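Local coordinates for UPF0098 protein YbcL (Escherichia coli, PDB 1FUX) that is of unknown function but, as a periplasmic homodimeric member of the phosphatidylethanolamine-binding protein family, is a bacterial homologue of a Raf kinase inhibitor protein, at the interface of chains A and B. Numbering follows the deposited sequence. Chains: chain A/B, Hypothetical 19.5 KDA protein IN emre-rus intergenic region.

The interface of chains A and B. Residues chain A 25, 58-59, 61-63, 100; chain B 139, 141-142, 145.
The first two turns of helix 140-150 of chain B, carrying B:Ala141, B:Leu142 and B:Tyr145, seat against chain A loop residues A:Pro58, A:Thr59 and A:Asp100 and the start of strand 63-72. This patch is part of the two-fold homodimer interface; its twin has the chains exchanged. B:Ser139 OG, the hydroxyl just ahead of the helix, donates to the backbone carbonyl A:Asp100 O at 2.9 Å, in the carbonyl plane on a lone pair (C=O...donor angle 118°). The same oxygen accepts B:Leu142 N, as an N-cap does; its chi1 of 69° places it between the backbone N and the carbonyl carbon, where it serves both chains. Water 2 joins A:Asp100 O to B:Ser139 N, and water 1 joins carboxylate oxygen A:Asp100 OD1 to B:Ala141 N, so water ties the helix start to chain A; the helix N-terminus would probably favour the nearby carboxylate. The methyl of B:Ala141 packs on the A:Asp100 carboxylate, CB to CG 3.5 Å, and reaches A:Trp63 CE3 at the indole rim, from the A:Asp100 CB side of the plane. One indole face has A:Asp100 CB 3.3 Å above its centre; the six-membered ring's outer rim, CZ3 and CH2, runs alongside B:Leu142, whose CD1 lies 4.0 Å from CH2. A:Thr59 CG2 sits in plane at the indole edge and also meets B:Tyr145 CB at 3.8 Å. Its chi1 of 64° turns A:Thr59 OG1 back into its own loop, donating to A:Gly62 O and accepting A:Ser61 N, and leaves CG2 anti to the carbonyl carbon, facing B:Ala141 O at 3.2 Å. A glycine in place of A:Thr59 would probably open a gap between the indole edge and B:Tyr145 CB and leave A:Gly62 O and A:Ser61 N without their OG1 partner. The B:Tyr145 ring lies side by side with A:Pro58, CE1 to CG 4.0 Å. Water 3 bridges the two backbones, 2.9 Å from A:Pro58 O and hydrogen-bonded to B:Tyr145 O.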
loop_
_atom_site.group_PDB
_atom_site.type_symbol
_atom_site.label_atom_id
_atom_site.label_comp_id
_atom_site.label_asym_id
_atom_site.label_seq_id
_atom_site.Cartn_x
_atom_site.Cartn_y
_atom_site.Cartn_z
ATOM N N PHE A 25 -9.525 10.020 11.507
ATOM C CA PHE A 25 -9.453 8.741 12.207
ATOM C C PHE A 25 -9.317 8.926 13.710
ATOM O O PHE A 25 -8.536 8.254 14.401
ATOM C CB PHE A 25 -8.290 7.968 11.592
ATOM C CG PHE A 25 -8.295 7.608 10.141
ATOM C CD1 PHE A 25 -9.139 8.165 9.191
ATOM C CD2 PHE A 25 -7.363 6.689 9.672
ATOM C CE1 PHE A 25 -9.097 7.793 7.862
ATOM C CE2 PHE A 25 -7.308 6.299 8.346
ATOM C CZ PHE A 25 -8.177 6.848 7.433
ATOM N N PRO A 58 -0.466 -1.763 11.454
ATOM C CA PRO A 58 -0.961 -3.141 11.465
ATOM C C PRO A 58 -1.852 -3.451 10.277
ATOM O O PRO A 58 -3.055 -3.710 10.414
ATOM C CB PRO A 58 -1.670 -3.203 12.824
ATOM C CG PRO A 58 -2.264 -1.825 12.991
ATOM C CD PRO A 58 -1.127 -0.922 12.476
ATOM N N THR A 59 -1.267 -3.502 9.091
ATOM C CA THR A 59 -2.111 -3.632 7.882
ATOM C C THR A 59 -1.643 -4.746 6.975
ATOM O O THR A 59 -2.483 -5.213 6.185
ATOM C CB THR A 59 -2.034 -2.339 7.033
ATOM O OG1 THR A 59 -0.620 -2.337 6.663
ATOM C CG2 THR A 59 -2.405 -1.039 7.703
ATOM N N SER A 61 1.029 -4.249 5.063
ATOM C CA SER A 61 1.870 -3.576 4.067
ATOM C C SER A 61 2.359 -2.212 4.588
ATOM O O SER A 61 2.848 -1.443 3.751
ATOM C CB SER A 61 1.099 -3.256 2.774
ATOM O OG SER A 61 -0.087 -2.480 2.994
ATOM N N GLY A 62 2.347 -2.026 5.890
ATOM C CA GLY A 62 2.768 -0.757 6.508
ATOM C C GLY A 62 1.785 0.342 6.069
ATOM O O GLY A 62 0.622 0.033 5.793
ATOM N N TRP A 63 2.263 1.570 5.953
ATOM C CA TRP A 63 1.395 2.701 5.605
ATOM C C TRP A 63 2.230 3.759 4.902
ATOM O O TRP A 63 3.245 4.216 5.408
ATOM C CB TRP A 63 0.761 3.272 6.874
ATOM C CG TRP A 63 -0.422 4.170 6.544
ATOM C CD1 TRP A 63 -0.387 5.503 6.269
ATOM C CD2 TRP A 63 -1.786 3.751 6.451
ATOM N NE1 TRP A 63 -1.666 5.960 5.985
ATOM C CE2 TRP A 63 -2.540 4.903 6.142
ATOM C CE3 TRP A 63 -2.441 2.530 6.647
ATOM C CZ2 TRP A 63 -3.935 4.880 6.005
ATOM C CZ3 TRP A 63 -3.826 2.511 6.502
ATOM C CH2 TRP A 63 -4.556 3.660 6.186
ATOM N N ASP A 100 -1.833 6.282 1.699
ATOM C CA ASP A 100 -2.740 5.195 2.087
ATOM C C ASP A 100 -4.006 5.715 2.680
ATOM O O ASP A 100 -5.039 5.023 2.726
ATOM C CB ASP A 100 -2.031 4.154 2.970
ATOM C CG ASP A 100 -1.161 3.218 2.135
ATOM O OD1 ASP A 100 -1.436 3.098 0.910
ATOM O OD2 ASP A 100 -0.214 2.626 2.700
ATOM N N SER B 139 -7.418 2.263 -0.097
ATOM C CA SER B 139 -6.156 1.603 -0.409
ATOM C C SER B 139 -6.092 0.183 0.163
ATOM O O SER B 139 -6.853 -0.141 1.088
ATOM C CB SER B 139 -4.981 2.401 0.158
ATOM O OG SER B 139 -4.969 2.360 1.574
ATOM N N ALA B 141 -3.725 -0.928 2.079
ATOM C CA ALA B 141 -3.398 -0.812 3.501
ATOM C C ALA B 141 -4.587 -0.453 4.373
ATOM O O ALA B 141 -4.653 -1.001 5.491
ATOM C CB ALA B 141 -2.317 0.317 3.640
ATOM N N LEU B 142 -5.470 0.432 3.890
ATOM C CA LEU B 142 -6.645 0.789 4.694
ATOM C C LEU B 142 -7.547 -0.417 4.899
ATOM O O LEU B 142 -7.959 -0.687 6.008
ATOM C CB LEU B 142 -7.383 1.950 4.005
ATOM C CG LEU B 142 -8.717 2.338 4.699
ATOM C CD1 LEU B 142 -8.463 2.788 6.140
ATOM C CD2 LEU B 142 -9.457 3.386 3.895
ATOM N N TYR B 145 -5.836 -2.748 7.367
ATOM C CA TYR B 145 -5.972 -2.276 8.751
ATOM C C TYR B 145 -7.306 -2.743 9.344
ATOM O O TYR B 145 -7.393 -3.327 10.429
ATOM C CB TYR B 145 -6.008 -0.743 8.748
ATOM C CG TYR B 145 -5.955 -0.122 10.130
ATOM C CD1 TYR B 145 -4.779 0.512 10.516
ATOM C CD2 TYR B 145 -6.987 -0.137 11.037
ATOM C CE1 TYR B 145 -4.629 1.115 11.750
ATOM C CE2 TYR B 145 -6.852 0.423 12.304
ATOM C CZ TYR B 145 -5.678 1.059 12.639
ATOM O OH TYR B 145 -5.535 1.652 13.869
HETATM O O HOH W 1 -2.030 0.476 0.227
HETATM O O HOH W 2 -7.385 4.725 1.095
HETATM O O HOH W 3 -5.336 -3.444 12.249
#